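Local coordinates for protein zinc chaperone AztD (Citrobacter koseri, PDB 6CMK) that acts as a periplasmic zinc chaperone, binding zinc ions and passing one directly to the solute-binding protein AztC of the AztABCD transport system, at residues 133-138 with 170-175; 178-183 with 196-201; 210-215 with 232-237. All blocks are in the same frame, centred on the assembly; numbering follows the deposited sequence.

Contact 1 of 3, residues 133-138 with 170-175; sequences KIAQWF and GVAVPY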
loop_
_atom_site.group_PDB
_atom_site.type_symbol
_atom_site.label_atom_id
_atom_site.label_comp_id
_atom_site.label_asym_id
_atom_site.label_seq_id
_atom_site.Cartn_x
_atom_site.Cartn_y
_atom_site.Cartn_z
ATOM N N LYS B 133 9.597 8.352 7.245
ATOM C CA LYS B 133 10.098 9.446 8.071
ATOM C C LYS B 133 9.904 9.088 9.534
ATOM O O LYS B 133 8.838 8.604 9.920
ATOM C CB LYS B 133 9.355 10.743 7.759
ATOM C CG LYS B 133 9.425 11.191 6.298
ATOM C CD LYS B 133 8.631 12.470 6.094
ATOM C CE LYS B 133 7.146 12.180 5.846
ATOM N NZ LYS B 133 6.916 11.749 4.432
ATOM N N ILE B 134 10.926 9.352 10.356
ATOM C CA ILE B 134 10.933 8.942 11.764
ATOM C C ILE B 134 11.144 10.174 12.629
ATOM O O ILE B 134 12.029 10.983 12.351
ATOM C CB ILE B 134 12.048 7.909 12.055
ATOM C CG1 ILE B 134 11.811 6.596 11.306
ATOM C CG2 ILE B 134 12.201 7.652 13.563
ATOM C CD1 ILE B 134 13.093 5.835 11.055
ATOM N N ALA B 135 10.362 10.298 13.699
ATOM C CA ALA B 135 10.599 11.320 14.713
ATOM C C ALA B 135 10.615 10.642 16.067
ATOM O O ALA B 135 9.613 10.050 16.468
ATOM C CB ALA B 135 9.526 12.414 14.684
ATOM N N GLN B 136 11.747 10.731 16.768
ATOM C CA GLN B 136 11.888 10.184 18.110
ATOM C C GLN B 136 11.949 11.339 19.104
ATOM O O GLN B 136 12.815 12.217 18.988
ATOM C CB GLN B 136 13.136 9.302 18.214
ATOM C CG GLN B 136 13.415 8.774 19.619
ATOM C CD GLN B 136 12.332 7.817 20.069
ATOM O OE1 GLN B 136 12.077 6.806 19.412
ATOM N NE2 GLN B 136 11.683 8.130 21.178
ATOM N N TRP B 137 11.027 11.341 20.062
ATOM C CA TRP B 137 11.003 12.332 21.131
ATOM C C TRP B 137 11.886 11.899 22.292
ATOM O O TRP B 137 11.999 10.709 22.606
ATOM C CB TRP B 137 9.576 12.541 21.630
ATOM C CG TRP B 137 9.410 13.763 22.472
ATOM C CD1 TRP B 137 9.550 13.865 23.827
ATOM C CD2 TRP B 137 9.062 15.065 22.002
ATOM N NE1 TRP B 137 9.316 15.165 24.230
ATOM C CE2 TRP B 137 9.014 15.918 23.122
ATOM C CE3 TRP B 137 8.791 15.595 20.734
ATOM C CZ2 TRP B 137 8.699 17.267 23.015
ATOM C CZ3 TRP B 137 8.484 16.945 20.632
ATOM C CH2 TRP B 137 8.433 17.759 21.769
ATOM N N PHE B 138 12.507 12.883 22.943
ATOM C CA PHE B 138 13.279 12.653 24.162
ATOM C C PHE B 138 12.764 13.610 25.228
ATOM O O PHE B 138 12.934 14.827 25.105
ATOM C CB PHE B 138 14.784 12.847 23.930
ATOM C CG PHE B 138 15.406 11.766 23.094
ATOM C CD1 PHE B 138 15.372 11.846 21.715
ATOM C CD2 PHE B 138 16.009 10.669 23.686
ATOM C CE1 PHE B 138 15.930 10.853 20.935
ATOM C CE2 PHE B 138 16.575 9.675 22.917
ATOM C CZ PHE B 138 16.531 9.766 21.532
ATOM N N GLY B 170 6.375 15.219 25.301
ATOM C CA GLY B 170 5.703 15.686 24.115
ATOM C C GLY B 170 5.699 14.680 22.988
ATOM O O GLY B 170 5.893 13.475 23.202
ATOM N N VAL B 171 5.465 15.176 21.777
ATOM C CA VAL B 171 5.411 14.329 20.597
ATOM C C VAL B 171 5.815 15.158 19.390
ATOM O O VAL B 171 5.515 16.350 19.303
ATOM C CB VAL B 171 4.001 13.715 20.433
ATOM C CG1 VAL B 171 2.949 14.810 20.379
ATOM C CG2 VAL B 171 3.940 12.820 19.195
ATOM N N ALA B 172 6.497 14.504 18.449
ATOM C CA ALA B 172 6.890 15.098 17.185
ATOM C C ALA B 172 6.376 14.214 16.064
ATOM O O ALA B 172 6.556 12.993 16.102
ATOM C CB ALA B 172 8.410 15.237 17.075
ATOM N N VAL B 173 5.768 14.833 15.063
ATOM C CA VAL B 173 5.203 14.119 13.928
ATOM C C VAL B 173 5.985 14.539 12.687
ATOM O O VAL B 173 6.055 15.734 12.379
ATOM C CB VAL B 173 3.706 14.415 13.757
ATOM C CG1 VAL B 173 3.130 13.537 12.660
ATOM C CG2 VAL B 173 2.968 14.201 15.071
ATOM N N PRO B 174 6.601 13.595 11.940
ATOM C CA PRO B 174 7.467 13.994 10.828
ATOM C C PRO B 174 6.716 14.171 9.515
ATOM O O PRO B 174 5.893 13.326 9.136
ATOM C CB PRO B 174 8.469 12.841 10.759
ATOM C CG PRO B 174 7.659 11.637 11.147
ATOM C CD PRO B 174 6.632 12.132 12.157
ATOM N N TYR B 175 6.988 15.278 8.835
ATOM C CA TYR B 175 6.404 15.627 7.541
ATOM C C TYR B 175 7.519 15.904 6.533
ATOM O O TYR B 175 8.703 15.834 6.853
ATOM C CB TYR B 175 5.440 16.812 7.699
ATOM C CG TYR B 175 4.179 16.338 8.366
ATOM C CD1 TYR B 175 3.220 15.664 7.639
ATOM C CD2 TYR B 175 3.999 16.457 9.734
ATOM C CE1 TYR B 175 2.095 15.172 8.223
ATOM C CE2 TYR B 175 2.870 15.962 10.333
ATOM C CZ TYR B 175 1.916 15.311 9.572
ATOM O OH TYR B 175 0.785 14.784 10.151
#
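W137 lays one face of its indole over the peptide joining G170 to V171. The chi1 torsion (-166°) sets CG anti to the backbone N, and the ring it carries reaches the other segment: G170 C sits 3.5 Å above the ring plane, over its centre, with V171 N offset toward the rim. G170 CA adds a CH-pi contact, 3.8 Å from the centroid of the five-membered ring and 28° off its normal. Although W137 NE1 comes within 3.1 Å of G170 N, both are donors; NE1 instead donates a hydrogen bond to the carbonyl O of H168. At the ring edge, in plane, A172 CB touches W137 CE3 at 3.7 Å.

The segments belong to adjacent blades of the beta propeller: 133-138 is the second strand of one four-stranded sheet, and 172-174 begins the next. Their axes run nearly antiparallel (169°) at 6.0 Å, without a mutual hydrogen bond, so side chains of 133-138 pack on the backbone and small side chains of 170-175. G170 directly follows H169, a ligand of zinc site 1.

Farther along, A135 CB touches A172 O at 3.3 Å and lies 3.9 Å from both A172 CB and P174 CD. K133 CB rests against CB and CG of P174, and K133 CD passes 3.4 Å from Y175 O. Past bends at chi3 and chi4, NZ forms a salt bridge with D176.

Contact 2 of 3, residues 178-183 with 196-201; sequences YAVVSI and ARVVDL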
loop_
_atom_site.group_PDB
_atom_site.type_symbol
_atom_site.label_atom_id
_atom_site.label_comp_id
_atom_site.label_asym_id
_atom_site.label_seq_id
_atom_site.Cartn_x
_atom_site.Cartn_y
_atom_site.Cartn_z
ATOM N N TYR B 178 9.144 19.460 7.108
ATOM C CA TYR B 178 8.518 20.059 8.282
ATOM C C TYR B 178 8.313 18.986 9.345
ATOM O O TYR B 178 8.418 17.788 9.075
ATOM C CB TYR B 178 7.159 20.691 7.951
ATOM C CG TYR B 178 7.201 21.822 6.954
ATOM C CD1 TYR B 178 7.456 23.123 7.366
ATOM C CD2 TYR B 178 6.989 21.594 5.605
ATOM C CE1 TYR B 178 7.496 24.162 6.455
ATOM C CE2 TYR B 178 7.029 22.621 4.694
ATOM C CZ TYR B 178 7.282 23.903 5.127
ATOM O OH TYR B 178 7.322 24.932 4.224
ATOM N N ALA B 179 8.003 19.435 10.560
ATOM C CA ALA B 179 7.498 18.568 11.611
ATOM C C ALA B 179 6.418 19.322 12.365
ATOM O O ALA B 179 6.347 20.549 12.321
ATOM C CB ALA B 179 8.593 18.114 12.583
ATOM N N VAL B 180 5.550 18.572 13.034
ATOM C CA VAL B 180 4.623 19.131 14.009
ATOM C C VAL B 180 5.108 18.702 15.380
ATOM O O VAL B 180 5.312 17.507 15.625
ATOM C CB VAL B 180 3.178 18.665 13.767
ATOM C CG1 VAL B 180 2.278 19.087 14.935
ATOM C CG2 VAL B 180 2.663 19.232 12.451
ATOM N N VAL B 181 5.297 19.669 16.272
ATOM C CA VAL B 181 5.809 19.380 17.603
ATOM C C VAL B 181 4.881 19.999 18.631
ATOM O O VAL B 181 4.249 21.033 18.396
ATOM C CB VAL B 181 7.253 19.898 17.820
ATOM C CG1 VAL B 181 8.203 19.264 16.830
ATOM C CG2 VAL B 181 7.311 21.411 17.717
ATOM N N SER B 182 4.829 19.363 19.788
ATOM C CA SER B 182 4.061 19.884 20.898
ATOM C C SER B 182 4.772 21.084 21.507
ATOM O O SER B 182 5.995 21.224 21.421
ATOM C CB SER B 182 3.867 18.790 21.935
ATOM O OG SER B 182 5.116 18.256 22.317
ATOM N N ILE B 183 3.983 21.953 22.121
ATOM C CA ILE B 183 4.444 23.217 22.690
ATOM C C ILE B 183 4.523 23.040 24.200
ATOM O O ILE B 183 3.515 22.678 24.816
ATOM C CB ILE B 183 3.486 24.361 22.326
ATOM C CG1 ILE B 183 3.419 24.542 20.800
ATOM C CG2 ILE B 183 3.888 25.653 23.029
ATOM C CD1 ILE B 183 2.222 25.354 20.355
ATOM N N ALA B 196 0.234 22.432 19.696
ATOM C CA ALA B 196 1.199 21.938 18.726
ATOM C C ALA B 196 1.442 23.020 17.691
ATOM O O ALA B 196 0.609 23.904 17.483
ATOM C CB ALA B 196 0.718 20.659 18.035
ATOM N N ARG B 197 2.589 22.930 17.022
ATOM C CA ARG B 197 2.902 23.877 15.967
ATOM C C ARG B 197 3.694 23.201 14.861
ATOM O O ARG B 197 4.389 22.205 15.079
ATOM C CB ARG B 197 3.696 25.079 16.495
ATOM C CG ARG B 197 5.063 24.744 17.077
ATOM C CD ARG B 197 5.877 26.018 17.315
ATOM N NE ARG B 197 5.265 26.908 18.298
ATOM C CZ ARG B 197 5.700 27.095 19.545
ATOM N NH1 ARG B 197 6.769 26.460 20.003
ATOM N NH2 ARG B 197 5.059 27.938 20.348
ATOM N N VAL B 198 3.586 23.773 13.671
ATOM C CA VAL B 198 4.435 23.392 12.549
ATOM C C VAL B 198 5.783 24.082 12.705
ATOM O O VAL B 198 5.845 25.276 13.021
ATOM C CB VAL B 198 3.769 23.777 11.218
ATOM C CG1 VAL B 198 4.672 23.415 10.042
ATOM C CG2 VAL B 198 2.400 23.106 11.078
ATOM N N VAL B 199 6.866 23.334 12.498
ATOM C CA VAL B 199 8.198 23.916 12.385
ATOM C C VAL B 199 8.851 23.380 11.117
ATOM O O VAL B 199 8.530 22.281 10.657
ATOM C CB VAL B 199 9.082 23.621 13.624
ATOM C CG1 VAL B 199 8.458 24.210 14.882
ATOM C CG2 VAL B 199 9.340 22.123 13.775
ATOM N N ASP B 200 9.752 24.172 10.531
ATOM C CA ASP B 200 10.587 23.617 9.477
ATOM C C ASP B 200 11.710 22.820 10.136
ATOM O O ASP B 200 11.759 22.678 11.363
ATOM C CB ASP B 200 11.080 24.710 8.522
ATOM C CG ASP B 200 12.050 25.673 9.155
ATOM O OD1 ASP B 200 12.678 25.334 10.175
ATOM O OD2 ASP B 200 12.191 26.792 8.604
ATOM N N LEU B 201 12.605 22.237 9.335
ATOM C CA LEU B 201 13.554 21.310 9.935
ATOM C C LEU B 201 14.765 22.020 10.518
ATOM O O LEU B 201 15.640 21.358 11.083
ATOM C CB LEU B 201 13.972 20.237 8.925
ATOM C CG LEU B 201 12.825 19.328 8.464
ATOM C CD1 LEU B 201 13.316 18.359 7.414
ATOM C CD2 LEU B 201 12.200 18.562 9.635
#
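R197 chi1 (63°) puts CG between the backbone N and the carbonyl carbon, and a bend at chi3 (63°) turns NE toward I183, whose own chi1 (-61°) sets CG1 anti to the carbonyl carbon. I183 CG1 consequently stands 3.6 Å above the R197 guanidinium plane, over its centre, and the two side chains cross at about a right angle. R197 NE makes a salt bridge with D209.

The strands are joined by two hydrogen-bonded pairs, A179 with V199 and V181 with R197. A179 N to V199 O is 2.9 Å and the return bond, V199 N to A179 O, is 2.8 Å; V181 and R197 exchange the same two bonds, each 2.9 Å long. On the R197 face V181 CG2 meets V199 CG1 at 4.1 Å. On the opposite face V180 splits its branches: CG1 touches A196 CB at 3.8 Å, whereas CG2 reaches V198 CG2 at 4.1 Å. This second face continues onto L234 and I236 of strand 232-237. At one end, Y178 CB rests 3.4 Å from V199 O.

The antiparallel ladder between consecutive strands, 178-183 and 195-200, joined by a single loop, makes this a beta hairpin within one propeller blade.

Contact 3 of 3, residues 210-215 with 232-237; sequences ALCPGL and GLLLIT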
loop_
_atom_site.group_PDB
_atom_site.type_symbol
_atom_site.label_atom_id
_atom_site.label_comp_id
_atom_site.label_asym_id
_atom_site.label_seq_id
_atom_site.Cartn_x
_atom_site.Cartn_y
_atom_site.Cartn_z
ATOM N N ALA B 210 -1.344 25.962 17.163
ATOM C CA ALA B 210 -2.630 25.309 17.359
ATOM C C ALA B 210 -2.769 24.970 18.837
ATOM O O ALA B 210 -2.184 23.989 19.308
ATOM C CB ALA B 210 -2.735 24.057 16.495
ATOM N N LEU B 211 -3.560 25.764 19.560
ATOM C CA LEU B 211 -3.763 25.517 20.980
ATOM C C LEU B 211 -4.630 24.283 21.189
ATOM O O LEU B 211 -5.625 24.070 20.491
ATOM C CB LEU B 211 -4.406 26.730 21.659
ATOM C CG LEU B 211 -3.468 27.670 22.422
ATOM C CD1 LEU B 211 -2.417 28.248 21.507
ATOM C CD2 LEU B 211 -4.247 28.792 23.081
ATOM N N CYS B 212 -4.242 23.472 22.163
ATOM C CA CYS B 212 -4.938 22.244 22.518
ATOM C C CYS B 212 -4.493 21.898 23.934
ATOM O O CYS B 212 -3.512 21.164 24.120
ATOM C CB CYS B 212 -4.625 21.114 21.530
ATOM S SG CYS B 212 -5.993 19.930 21.225
ATOM N N PRO B 213 -5.165 22.434 24.951
ATOM C CA PRO B 213 -4.672 22.279 26.327
ATOM C C PRO B 213 -4.598 20.822 26.754
ATOM O O PRO B 213 -5.484 20.023 26.454
ATOM C CB PRO B 213 -5.698 23.054 27.162
ATOM C CG PRO B 213 -6.891 23.219 26.290
ATOM C CD PRO B 213 -6.398 23.232 24.884
ATOM N N GLY B 214 -3.528 20.483 27.465
ATOM C CA GLY B 214 -3.387 19.143 27.998
ATOM C C GLY B 214 -3.136 18.124 26.912
ATOM O O GLY B 214 -3.690 17.020 26.959
ATOM N N LEU B 215 -2.327 18.477 25.919
ATOM C CA LEU B 215 -2.104 17.592 24.783
ATOM C C LEU B 215 -1.370 16.326 25.208
ATOM O O LEU B 215 -0.308 16.386 25.839
ATOM C CB LEU B 215 -1.311 18.334 23.714
ATOM C CG LEU B 215 -1.206 17.667 22.343
ATOM C CD1 LEU B 215 -1.097 18.736 21.267
ATOM C CD2 LEU B 215 -0.003 16.735 22.292
ATOM N N GLY B 232 -10.427 18.375 22.308
ATOM C CA GLY B 232 -10.718 17.691 21.057
ATOM C C GLY B 232 -9.461 17.046 20.503
ATOM O O GLY B 232 -8.535 16.718 21.248
ATOM N N LEU B 233 -9.455 16.867 19.185
ATOM C CA LEU B 233 -8.304 16.337 18.473
ATOM C C LEU B 233 -7.776 17.386 17.510
ATOM O O LEU B 233 -8.554 18.108 16.879
ATOM C CB LEU B 233 -8.654 15.070 17.669
ATOM C CG LEU B 233 -9.451 13.964 18.365
ATOM C CD1 LEU B 233 -9.610 12.748 17.451
ATOM C CD2 LEU B 233 -8.811 13.550 19.676
ATOM N N LEU B 234 -6.457 17.466 17.408
ATOM C CA LEU B 234 -5.812 18.161 16.309
ATOM C C LEU B 234 -5.637 17.137 15.202
ATOM O O LEU B 234 -5.182 16.019 15.460
ATOM C CB LEU B 234 -4.460 18.736 16.718
ATOM C CG LEU B 234 -4.444 19.781 17.825
ATOM C CD1 LEU B 234 -3.020 20.225 18.056
ATOM C CD2 LEU B 234 -5.320 20.979 17.498
ATOM N N LEU B 235 -6.029 17.502 13.987
ATOM C CA LEU B 235 -5.946 16.617 12.837
ATOM C C LEU B 235 -4.992 17.249 11.843
ATOM O O LEU B 235 -5.145 18.425 11.509
ATOM C CB LEU B 235 -7.321 16.401 12.203
ATOM C CG LEU B 235 -8.337 15.704 13.112
ATOM C CD1 LEU B 235 -9.685 15.584 12.444
ATOM C CD2 LEU B 235 -7.835 14.330 13.531
ATOM N N ILE B 236 -4.003 16.479 11.399
ATOM C CA ILE B 236 -2.899 16.990 10.586
ATOM C C ILE B 236 -2.884 16.263 9.248
ATOM O O ILE B 236 -2.977 15.034 9.201
ATOM C CB ILE B 236 -1.538 16.806 11.291
ATOM C CG1 ILE B 236 -1.595 17.285 12.753
ATOM C CG2 ILE B 236 -0.433 17.553 10.539
ATOM C CD1 ILE B 236 -0.431 16.788 13.576
ATOM N N THR B 237 -2.726 17.028 8.167
ATOM C CA THR B 237 -2.508 16.483 6.830
ATOM C C THR B 237 -1.427 17.306 6.150
ATOM O O THR B 237 -1.202 18.465 6.503
ATOM C CB THR B 237 -3.761 16.540 5.958
ATOM O OG1 THR B 237 -4.226 17.889 5.905
ATOM C CG2 THR B 237 -4.865 15.651 6.506
#
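L234 of strand 232-237 pushes its side chain toward A210, C212 and L215, and nearly all of the contact runs through it. Its CB points at the 210-215 segment and leads to CG, which chi1 (-62°) holds anti to the carbonyl carbon. That CG lies 3.7 Å from C212 SG and 3.9 Å from C212 CB, so the branch point rests against the cysteine. Both methyls touch C212 CB and, at 4.1 Å, A210 CB. Of the two, CD1 of L234, extended anti to CA by chi2 (-179°), alone reaches L215 CD1, at 4.0 Å; the leucines cross at about a right angle. CD2 of L234 alone comes near C212 SG, at 3.9 Å.

The backbones stay well apart, with C212 CA and L234 CA, the nearest pair, separated by 7.5 Å. Strand 208-211 and strand 232-237 belong to successive sheets of the propeller, so the leucine bridges two blades. C212 is also joined to C229 by a disulfide, a covalent tie between the same two blades, and L215 precedes H216, a ligand of zinc site 1.

Within the two segments the closest partners of the L234 branches are carbons and the disulfide sulfur, with the A210 carbonyl O only at the margin. Such distances are consistent with a noncovalent part held mainly by van der Waals packing of buried groups, while the disulfide supplies the fixed link.

From the N terminus, contact 1 closes first, returning the chain to strand 133-138 after strands 143-148 and 160-163 complete that blade. Contact 2 follows at once, closing the short loop of the hairpin in the next blade. Contact 3 comes last, bringing strand 232-237 of the following blade against the end of strand 208-211. The three lie in series, neither nested nor crossed. The middle sheet links them: V173 N is 2.8 Å from V180 O between contacts 1 and 2, and A196 O is 2.9 Å from A210 N between contacts 2 and 3. Contacts 1 and 3 thus join this blade to its two neighbours, while contact 2 builds its interior.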